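Side-chain contacts in protein (thiaminase I) (Bacillus subtilis, PDB 3THI), which catalyses the breakdown of thiamin by a transferase reaction, and probably has the two-lobed fold of the periplasmic binding proteins: residues A[122-127]-A[192-197]; A[156-161]-A[347-352]; A[266-271]-A[280-285]. All blocks are in the same frame, centred on the assembly; numbering follows the deposited sequence.

Contact 1: residues A[122-127]-A[192-197]; sequences DNIYEL and LRLLIN
Leu194, on the flank of helix 186-199 that faces helix 124-131, meets both Ile124 and Tyr125 through a single methyl group. Its CD2 lies 3.3 Å from Tyr125 CD1, a tight approach, and is also near the neighbouring CE1, coming to the CD1–CE1 part of the ring at a slant. The first torsion of Leu194 carries CG trans to the backbone N (chi1 -171°), which sends the branched end out across the gap. The same CD2 stands 3.8 Å from the carbonyl oxygen of Ile124, so one leucine methyl touches both the Ile124 carbonyl and the Tyr125 ring at the start of the facing helix. Tyr125 starts out pointing away from helix 186-199, and its ring must lean back to join in; a long flat side chain can do this.

Leu195, next along, offers its own CD2 to Ile124 CG2 at 3.7 Å, the two side chains crossing at about a right angle. It is buried among Ile124, Ile229, Met151 and Met160, and an aliphatic side chain, with no polar group to satisfy, suits such apolar surroundings. Asn197 turns to polar work: its ND2 bonds to Thr133 OG1, and its side chain touches Tyr128 of the opposing helix.

The helix end that receives these leucines is well capped. Asn123 OD1 accepts from Glu126 N at 3.0 Å, with the donor 43° out of the carbonyl plane, and more weakly from Tyr125 N. Glu126 OE1 takes a short, fairly straight bond from Asp122 N (2.6 Å, 161°); the reciprocal bond of the capping box, from Asn123 N, is weak. The whole is a helix-helix packing in which the N terminus of helix 124-131, closed by a capping box, packs against the C-terminal half of helix 186-199.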
loop_
_atom_site.group_PDB
_atom_site.type_symbol
_atom_site.label_atom_id
_atom_site.label_comp_id
_atom_site.label_asym_id
_atom_site.label_seq_id
_atom_site.Cartn_x
_atom_site.Cartn_y
_atom_site.Cartn_z
ATOM N N ASP A 122 8.101 -19.116 3.461
ATOM C CA ASP A 122 8.533 -17.808 3.951
ATOM C C ASP A 122 9.051 -16.870 2.870
ATOM O O ASP A 122 9.109 -15.658 3.083
ATOM C CB ASP A 122 9.602 -17.967 5.033
ATOM C CG ASP A 122 9.105 -18.738 6.239
ATOM O OD1 ASP A 122 7.972 -18.466 6.703
ATOM O OD2 ASP A 122 9.852 -19.618 6.721
ATOM N N ASN A 123 9.475 -17.428 1.736
ATOM C CA ASN A 123 9.974 -16.618 0.624
ATOM C C ASN A 123 9.495 -17.163 -0.713
ATOM O O ASN A 123 8.907 -18.252 -0.766
ATOM C CB ASN A 123 11.501 -16.473 0.668
ATOM C CG ASN A 123 12.224 -17.792 0.570
ATOM O OD1 ASN A 123 12.316 -18.375 -0.500
ATOM N ND2 ASN A 123 12.759 -18.261 1.688
ATOM N N ILE A 124 9.745 -16.408 -1.786
ATOM C CA ILE A 124 9.294 -16.797 -3.127
ATOM C C ILE A 124 9.947 -18.059 -3.704
ATOM O O ILE A 124 9.320 -18.780 -4.482
ATOM C CB ILE A 124 9.395 -15.619 -4.146
ATOM C CG1 ILE A 124 10.844 -15.137 -4.275
ATOM C CG2 ILE A 124 8.464 -14.476 -3.726
ATOM C CD1 ILE A 124 11.081 -14.185 -5.425
ATOM N N TYR A 125 11.190 -18.330 -3.310
ATOM C CA TYR A 125 11.895 -19.519 -3.778
ATOM C C TYR A 125 11.326 -20.762 -3.109
ATOM O O TYR A 125 11.254 -21.825 -3.719
ATOM C CB TYR A 125 13.400 -19.381 -3.547
ATOM C CG TYR A 125 14.005 -18.256 -4.366
ATOM C CD1 TYR A 125 14.291 -18.434 -5.723
ATOM C CD2 TYR A 125 14.235 -16.994 -3.802
ATOM C CE1 TYR A 125 14.783 -17.386 -6.503
ATOM C CE2 TYR A 125 14.732 -15.938 -4.579
ATOM C CZ TYR A 125 15.000 -16.145 -5.932
ATOM O OH TYR A 125 15.472 -15.113 -6.721
ATOM N N GLU A 126 10.901 -20.624 -1.861
ATOM C CA GLU A 126 10.278 -21.737 -1.148
ATOM C C GLU A 126 8.880 -21.931 -1.745
ATOM O O GLU A 126 8.370 -23.053 -1.805
ATOM C CB GLU A 126 10.166 -21.435 0.348
ATOM C CG GLU A 126 11.467 -21.573 1.132
ATOM C CD GLU A 126 11.326 -21.103 2.572
ATOM O OE1 GLU A 126 10.265 -20.537 2.907
ATOM O OE2 GLU A 126 12.272 -21.284 3.373
ATOM N N LEU A 127 8.282 -20.832 -2.212
ATOM C CA LEU A 127 6.959 -20.869 -2.831
ATOM C C LEU A 127 7.065 -21.635 -4.150
ATOM O O LEU A 127 6.207 -22.448 -4.471
ATOM C CB LEU A 127 6.459 -19.446 -3.116
ATOM C CG LEU A 127 4.969 -19.091 -3.006
ATOM C CD1 LEU A 127 4.666 -17.922 -3.947
ATOM C CD2 LEU A 127 4.069 -20.277 -3.311
ATOM N N LEU A 192 11.832 -11.391 -9.735
ATOM C CA LEU A 192 10.614 -10.948 -10.413
ATOM C C LEU A 192 10.182 -11.933 -11.502
ATOM O O LEU A 192 8.991 -12.159 -11.700
ATOM C CB LEU A 192 10.786 -9.532 -10.976
ATOM C CG LEU A 192 11.114 -8.407 -9.985
ATOM C CD1 LEU A 192 11.297 -7.097 -10.722
ATOM C CD2 LEU A 192 10.011 -8.277 -8.940
ATOM N N ARG A 193 11.154 -12.523 -12.193
ATOM C CA ARG A 193 10.867 -13.506 -13.231
ATOM C C ARG A 193 10.278 -14.744 -12.607
ATOM O O ARG A 193 9.360 -15.336 -13.160
ATOM C CB ARG A 193 12.128 -13.912 -13.987
ATOM C CG ARG A 193 12.610 -12.868 -14.939
ATOM C CD ARG A 193 13.790 -13.347 -15.736
ATOM N NE ARG A 193 13.733 -12.701 -17.030
ATOM C CZ ARG A 193 13.530 -13.342 -18.173
ATOM N NH1 ARG A 193 13.389 -14.659 -18.177
ATOM N NH2 ARG A 193 13.408 -12.656 -19.299
ATOM N N LEU A 194 10.821 -15.148 -11.458
ATOM C CA LEU A 194 10.334 -16.334 -10.767
ATOM C C LEU A 194 8.837 -16.175 -10.469
ATOM O O LEU A 194 8.059 -17.116 -10.643
ATOM C CB LEU A 194 11.107 -16.552 -9.468
ATOM C CG LEU A 194 10.805 -17.896 -8.814
ATOM C CD1 LEU A 194 11.210 -19.015 -9.756
ATOM C CD2 LEU A 194 11.512 -18.014 -7.492
ATOM N N LEU A 195 8.447 -14.966 -10.058
ATOM C CA LEU A 195 7.059 -14.646 -9.751
ATOM C C LEU A 195 6.198 -14.749 -11.000
ATOM O O LEU A 195 5.095 -15.284 -10.953
ATOM C CB LEU A 195 6.957 -13.235 -9.194
ATOM C CG LEU A 195 7.450 -12.995 -7.780
ATOM C CD1 LEU A 195 7.545 -11.510 -7.538
ATOM C CD2 LEU A 195 6.513 -13.672 -6.785
ATOM N N ILE A 196 6.693 -14.187 -12.098
ATOM C CA ILE A 196 5.997 -14.219 -13.378
ATOM C C ILE A 196 5.890 -15.672 -13.838
ATOM O O ILE A 196 4.853 -16.112 -14.338
ATOM C CB ILE A 196 6.757 -13.375 -14.422
ATOM C CG1 ILE A 196 6.630 -11.888 -14.069
ATOM C CG2 ILE A 196 6.257 -13.672 -15.826
ATOM C CD1 ILE A 196 7.616 -10.980 -14.795
ATOM N N ASN A 197 6.965 -16.418 -13.620
ATOM C CA ASN A 197 7.001 -17.823 -13.987
ATOM C C ASN A 197 5.927 -18.623 -13.231
ATOM O O ASN A 197 5.303 -19.541 -13.788
ATOM C CB ASN A 197 8.386 -18.403 -13.690
ATOM C CG ASN A 197 8.556 -19.791 -14.252
ATOM O OD1 ASN A 197 8.442 -20.000 -15.465
ATOM N ND2 ASN A 197 8.798 -20.750 -13.381
#

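Contact 2: residues A[156-161]-A[347-352]; sequences TKASMY and RTWLKD
Tyr161, which meets Trp349 across the contact, belongs to helix 154-169, its N bonded to Lys157 O at 2.8 Å. With CG trans to the backbone N (chi1 177°), the ring is placed so that CD2 sits 4.0 Å from Trp349 CH2. The two aromatic side chains cross at about a right angle, and the tyrosine carbon comes to the rim of the indole, near its plane. The polar groups bond to other partners: Tyr161 OH to Asn185 N and Trp349 NE1 to Pro179 O.

One turn earlier, Ala158 puts its methyl at that indole rim too, CB lying 3.9 Å from Trp349 CZ3. Leu350 CD1 comes within 3.7 Å of the same Ala158 CB. Alanine suits this place because a small residue lets a bulky indole come close to the helix, whose local axis is 10.2 Å from its partner's at an angle of 105°. The contacts between the two helices are apolar, so they rest on shape and burial, while the outer hydrogen bonds of Tyr161 and Trp349 probably help to set the orientation of the rings.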
loop_
_atom_site.group_PDB
_atom_site.type_symbol
_atom_site.label_atom_id
_atom_site.label_comp_id
_atom_site.label_asym_id
_atom_site.label_seq_id
_atom_site.Cartn_x
_atom_site.Cartn_y
_atom_site.Cartn_z
ATOM N N THR A 156 4.247 -0.498 -10.840
ATOM C CA THR A 156 4.132 -1.619 -9.898
ATOM C C THR A 156 5.409 -2.461 -9.991
ATOM O O THR A 156 6.045 -2.761 -8.978
ATOM C CB THR A 156 2.925 -2.513 -10.229
ATOM O OG1 THR A 156 1.720 -1.780 -10.008
ATOM C CG2 THR A 156 2.914 -3.750 -9.355
ATOM N N LYS A 157 5.770 -2.823 -11.219
ATOM C CA LYS A 157 6.968 -3.605 -11.474
ATOM C C LYS A 157 8.203 -2.853 -10.969
ATOM O O LYS A 157 9.052 -3.435 -10.293
ATOM C CB LYS A 157 7.116 -3.869 -12.968
ATOM C CG LYS A 157 6.025 -4.708 -13.581
ATOM C CD LYS A 157 6.295 -4.874 -15.068
ATOM C CE LYS A 157 5.060 -5.224 -15.842
ATOM N NZ LYS A 157 4.138 -4.095 -16.001
ATOM N N ALA A 158 8.292 -1.560 -11.297
ATOM C CA ALA A 158 9.412 -0.716 -10.873
ATOM C C ALA A 158 9.496 -0.685 -9.356
ATOM O O ALA A 158 10.581 -0.737 -8.779
ATOM C CB ALA A 158 9.245 0.686 -11.414
ATOM N N SER A 159 8.336 -0.629 -8.715
ATOM C CA SER A 159 8.261 -0.623 -7.259
ATOM C C SER A 159 8.696 -1.949 -6.668
ATOM O O SER A 159 9.392 -1.977 -5.661
ATOM C CB SER A 159 6.847 -0.301 -6.790
ATOM O OG SER A 159 6.577 1.068 -6.962
ATOM N N MET A 160 8.270 -3.047 -7.279
ATOM C CA MET A 160 8.649 -4.361 -6.784
ATOM C C MET A 160 10.156 -4.533 -6.929
ATOM O O MET A 160 10.824 -5.056 -6.035
ATOM C CB MET A 160 7.900 -5.443 -7.538
ATOM C CG MET A 160 6.425 -5.444 -7.233
ATOM S SD MET A 160 5.548 -6.663 -8.191
ATOM C CE MET A 160 5.990 -8.164 -7.321
ATOM N N TYR A 161 10.689 -4.022 -8.037
ATOM C CA TYR A 161 12.122 -4.075 -8.309
ATOM C C TYR A 161 12.918 -3.390 -7.180
ATOM O O TYR A 161 13.853 -3.966 -6.609
ATOM C CB TYR A 161 12.432 -3.388 -9.656
ATOM C CG TYR A 161 13.910 -3.342 -9.975
ATOM C CD1 TYR A 161 14.543 -4.429 -10.581
ATOM C CD2 TYR A 161 14.696 -2.248 -9.599
ATOM C CE1 TYR A 161 15.920 -4.438 -10.801
ATOM C CE2 TYR A 161 16.085 -2.249 -9.814
ATOM C CZ TYR A 161 16.681 -3.352 -10.415
ATOM O OH TYR A 161 18.034 -3.377 -10.629
ATOM N N ARG A 347 9.753 10.266 -10.526
ATOM C CA ARG A 347 9.000 10.323 -11.784
ATOM C C ARG A 347 9.852 10.048 -13.024
ATOM O O ARG A 347 9.448 9.271 -13.882
ATOM C CB ARG A 347 8.238 11.640 -11.927
ATOM C CG ARG A 347 7.165 11.842 -10.868
ATOM C CD ARG A 347 6.126 12.863 -11.319
ATOM N NE ARG A 347 5.232 13.298 -10.248
ATOM C CZ ARG A 347 4.282 12.547 -9.692
ATOM N NH1 ARG A 347 4.079 11.292 -10.077
ATOM N NH2 ARG A 347 3.487 13.077 -8.775
ATOM N N THR A 348 11.046 10.632 -13.092
ATOM C CA THR A 348 11.925 10.414 -14.235
ATOM C C THR A 348 12.422 8.969 -14.236
ATOM O O THR A 348 12.383 8.295 -15.266
ATOM C CB THR A 348 13.141 11.399 -14.241
ATOM O OG1 THR A 348 12.665 12.747 -14.351
ATOM C CG2 THR A 348 14.078 11.113 -15.433
ATOM N N TRP A 349 12.862 8.497 -13.074
ATOM C CA TRP A 349 13.363 7.139 -12.934
ATOM C C TRP A 349 12.300 6.113 -13.321
ATOM O O TRP A 349 12.617 5.047 -13.851
ATOM C CB TRP A 349 13.827 6.882 -11.497
ATOM C CG TRP A 349 14.636 5.618 -11.353
ATOM C CD1 TRP A 349 15.995 5.511 -11.410
ATOM C CD2 TRP A 349 14.136 4.285 -11.143
ATOM N NE1 TRP A 349 16.379 4.198 -11.251
ATOM C CE2 TRP A 349 15.260 3.423 -11.086
ATOM C CE3 TRP A 349 12.853 3.730 -11.004
ATOM C CZ2 TRP A 349 15.138 2.038 -10.892
ATOM C CZ3 TRP A 349 12.736 2.342 -10.814
ATOM C CH2 TRP A 349 13.874 1.521 -10.763
ATOM N N LEU A 350 11.040 6.428 -13.036
ATOM C CA LEU A 350 9.930 5.541 -13.361
ATOM C C LEU A 350 9.726 5.470 -14.874
ATOM O O LEU A 350 9.446 4.396 -15.423
ATOM C CB LEU A 350 8.657 6.032 -12.666
ATOM C CG LEU A 350 8.054 5.216 -11.520
ATOM C CD1 LEU A 350 9.068 4.334 -10.845
ATOM C CD2 LEU A 350 7.408 6.166 -10.537
ATOM N N LYS A 351 9.860 6.609 -15.549
ATOM C CA LYS A 351 9.711 6.641 -17.008
ATOM C C LYS A 351 10.842 5.836 -17.646
ATOM O O LYS A 351 10.619 5.037 -18.556
ATOM C CB LYS A 351 9.731 8.079 -17.537
ATOM C CG LYS A 351 8.529 8.905 -17.124
ATOM C CD LYS A 351 8.450 10.220 -17.892
ATOM C CE LYS A 351 7.167 10.982 -17.565
ATOM N NZ LYS A 351 6.874 12.059 -18.563
ATOM N N ASP A 352 12.053 6.043 -17.134
ATOM C CA ASP A 352 13.240 5.351 -17.610
ATOM C C ASP A 352 13.145 3.845 -17.388
ATOM O O ASP A 352 13.637 3.058 -18.209
ATOM C CB ASP A 352 14.481 5.863 -16.871
ATOM C CG ASP A 352 14.905 7.249 -17.310
ATOM O OD1 ASP A 352 14.501 7.682 -18.410
ATOM O OD2 ASP A 352 15.660 7.897 -16.546
#

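Contact 3: residues A[266-271]-A[280-285]; sequences VSVNSK and KLANVM
Van der Waals packing between Val266 and Ala282 forms the heart of this buried contact. Val266 CG1 lies 3.7 Å from Ala282 CA and only a little further from its CB, so a beta-branched valine of the strand settles against the helix at Ala282, whose short side chain lets the backbones come close (CA atoms of Val266 and Ala282 5.6 Å apart). Val268, two residues further along the strand, reaches the same methyl from a different direction: its CG2 is 4.0 Å from Ala282 CB.

A sulfur contact is added by Met285, one turn on. Its SD stands 3.8 Å from Val266 CG1, the two side chains crossing at a slant. The thioether chain is bent at its last torsion (chi3 72°), and the Met285 side chain also touches Val5 and Val52 of neighbouring strands.

The fold here is a strand followed directly by a helix that doubles back over it: locally, 266-269 and 280-285 run nearly antiparallel (166°). Val266 points at the helix, and Val268 adds its methyl contact.

Hydrogen bonds lie beside the apolar patch. Asn269 OD1 accepts from Lys271 N at 2.9 Å, an Asx turn, while Asn269 ND2 bonds to Leu50 O. On the helix, Asn283 is turned away; its ND2 bonds to Asp76 O and its OD1 accepts from Asp78 N, both backbone atoms.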
loop_
_atom_site.group_PDB
_atom_site.type_symbol
_atom_site.label_atom_id
_atom_site.label_comp_id
_atom_site.label_asym_id
_atom_site.label_seq_id
_atom_site.Cartn_x
_atom_site.Cartn_y
_atom_site.Cartn_z
ATOM N N VAL A 266 -1.118 11.774 4.902
ATOM C CA VAL A 266 -1.927 12.967 4.684
ATOM C C VAL A 266 -0.988 14.161 4.822
ATOM O O VAL A 266 -0.344 14.339 5.870
ATOM C CB VAL A 266 -3.067 13.107 5.730
ATOM C CG1 VAL A 266 -4.111 14.096 5.230
ATOM C CG2 VAL A 266 -3.681 11.752 6.049
ATOM N N SER A 267 -0.884 14.950 3.752
ATOM C CA SER A 267 -0.023 16.129 3.749
ATOM C C SER A 267 -0.813 17.401 3.488
ATOM O O SER A 267 -1.961 17.345 3.060
ATOM C CB SER A 267 1.118 15.967 2.740
ATOM O OG SER A 267 1.959 14.900 3.142
ATOM N N VAL A 268 -0.194 18.539 3.787
ATOM C CA VAL A 268 -0.817 19.846 3.619
ATOM C C VAL A 268 -0.047 20.668 2.590
ATOM O O VAL A 268 1.180 20.703 2.597
ATOM C CB VAL A 268 -0.842 20.610 4.964
ATOM C CG1 VAL A 268 -1.366 22.014 4.773
ATOM C CG2 VAL A 268 -1.671 19.849 5.983
ATOM N N ASN A 269 -0.784 21.323 1.705
ATOM C CA ASN A 269 -0.191 22.151 0.668
ATOM C C ASN A 269 0.522 23.344 1.294
ATOM O O ASN A 269 -0.036 24.017 2.149
ATOM C CB ASN A 269 -1.288 22.644 -0.272
ATOM C CG ASN A 269 -0.755 23.060 -1.621
ATOM O OD1 ASN A 269 0.250 23.766 -1.714
ATOM N ND2 ASN A 269 -1.415 22.613 -2.677
ATOM N N SER A 270 1.747 23.623 0.856
ATOM C CA SER A 270 2.489 24.759 1.402
ATOM C C SER A 270 1.818 26.070 1.038
ATOM O O SER A 270 2.024 27.077 1.702
ATOM C CB SER A 270 3.947 24.772 0.914
ATOM O OG SER A 270 4.030 24.961 -0.486
ATOM N N LYS A 271 1.000 26.042 -0.008
ATOM C CA LYS A 271 0.304 27.230 -0.475
ATOM C C LYS A 271 -1.077 27.416 0.145
ATOM O O LYS A 271 -1.744 28.410 -0.129
ATOM C CB LYS A 271 0.184 27.207 -2.000
ATOM C CG LYS A 271 1.508 27.006 -2.735
ATOM C CD LYS A 271 2.546 28.090 -2.398
ATOM C CE LYS A 271 3.858 27.892 -3.182
ATOM N NZ LYS A 271 3.649 27.913 -4.669
ATOM N N LYS A 280 -5.307 20.698 11.001
ATOM C CA LYS A 280 -6.364 20.140 11.819
ATOM C C LYS A 280 -7.092 19.050 11.022
ATOM O O LYS A 280 -7.381 17.972 11.542
ATOM C CB LYS A 280 -7.309 21.260 12.243
ATOM C CG LYS A 280 -8.117 20.949 13.490
ATOM C CD LYS A 280 -9.035 22.088 13.880
ATOM C CE LYS A 280 -9.768 21.757 15.172
ATOM N NZ LYS A 280 -10.776 22.797 15.534
ATOM N N LEU A 281 -7.363 19.332 9.749
ATOM C CA LEU A 281 -8.025 18.383 8.857
ATOM C C LEU A 281 -7.137 17.166 8.594
ATOM O O LEU A 281 -7.606 16.028 8.622
ATOM C CB LEU A 281 -8.389 19.069 7.533
ATOM C CG LEU A 281 -9.036 18.188 6.460
ATOM C CD1 LEU A 281 -10.352 17.592 6.959
ATOM C CD2 LEU A 281 -9.257 19.002 5.215
ATOM N N ALA A 282 -5.856 17.407 8.318
ATOM C CA ALA A 282 -4.911 16.318 8.084
ATOM C C ALA A 282 -4.938 15.351 9.274
ATOM O O ALA A 282 -4.974 14.137 9.107
ATOM C CB ALA A 282 -3.503 16.882 7.893
ATOM N N ASN A 283 -4.953 15.907 10.480
ATOM C CA ASN A 283 -4.994 15.106 11.692
ATOM C C ASN A 283 -6.269 14.289 11.811
ATOM O O ASN A 283 -6.220 13.115 12.192
ATOM C CB ASN A 283 -4.799 15.988 12.918
ATOM C CG ASN A 283 -3.344 16.094 13.313
ATOM O OD1 ASN A 283 -2.747 15.125 13.790
ATOM N ND2 ASN A 283 -2.752 17.256 13.085
ATOM N N VAL A 284 -7.405 14.913 11.499
ATOM C CA VAL A 284 -8.701 14.234 11.535
ATOM C C VAL A 284 -8.654 13.080 10.528
ATOM O O VAL A 284 -8.960 11.943 10.863
ATOM C CB VAL A 284 -9.873 15.203 11.171
ATOM C CG1 VAL A 284 -11.145 14.421 10.894
ATOM C CG2 VAL A 284 -10.123 16.199 12.306
ATOM N N MET A 285 -8.199 13.366 9.314
ATOM C CA MET A 285 -8.118 12.348 8.276
ATOM C C MET A 285 -7.245 11.178 8.668
ATOM O O MET A 285 -7.472 10.061 8.232
ATOM C CB MET A 285 -7.612 12.961 6.983
ATOM C CG MET A 285 -8.548 13.981 6.394
ATOM S SD MET A 285 -7.880 14.738 4.925
ATOM C CE MET A 285 -8.021 13.396 3.803
#

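From the N terminus, the chain first lays down 122-127, then 156-161, and contact 1 closes when 192-197 returns to the former. Contact 2 is still open at that point, so the two cross: it closes only at 347-352, joining helix 154-169 to the late helix 346-353. Within that long span, contact 3 opens and closes as a short local loop between 266-271 and 280-285. Contacts 1 and 2 touch: Met160 meets Leu192 and Leu195, and Tyr161 meets Leu192, so helices 154-169 and 186-199 pack together. Contact 3 lies about 39 Å, centre to centre, from contact 1, across the centre of the chain, consistent with a separate lobe.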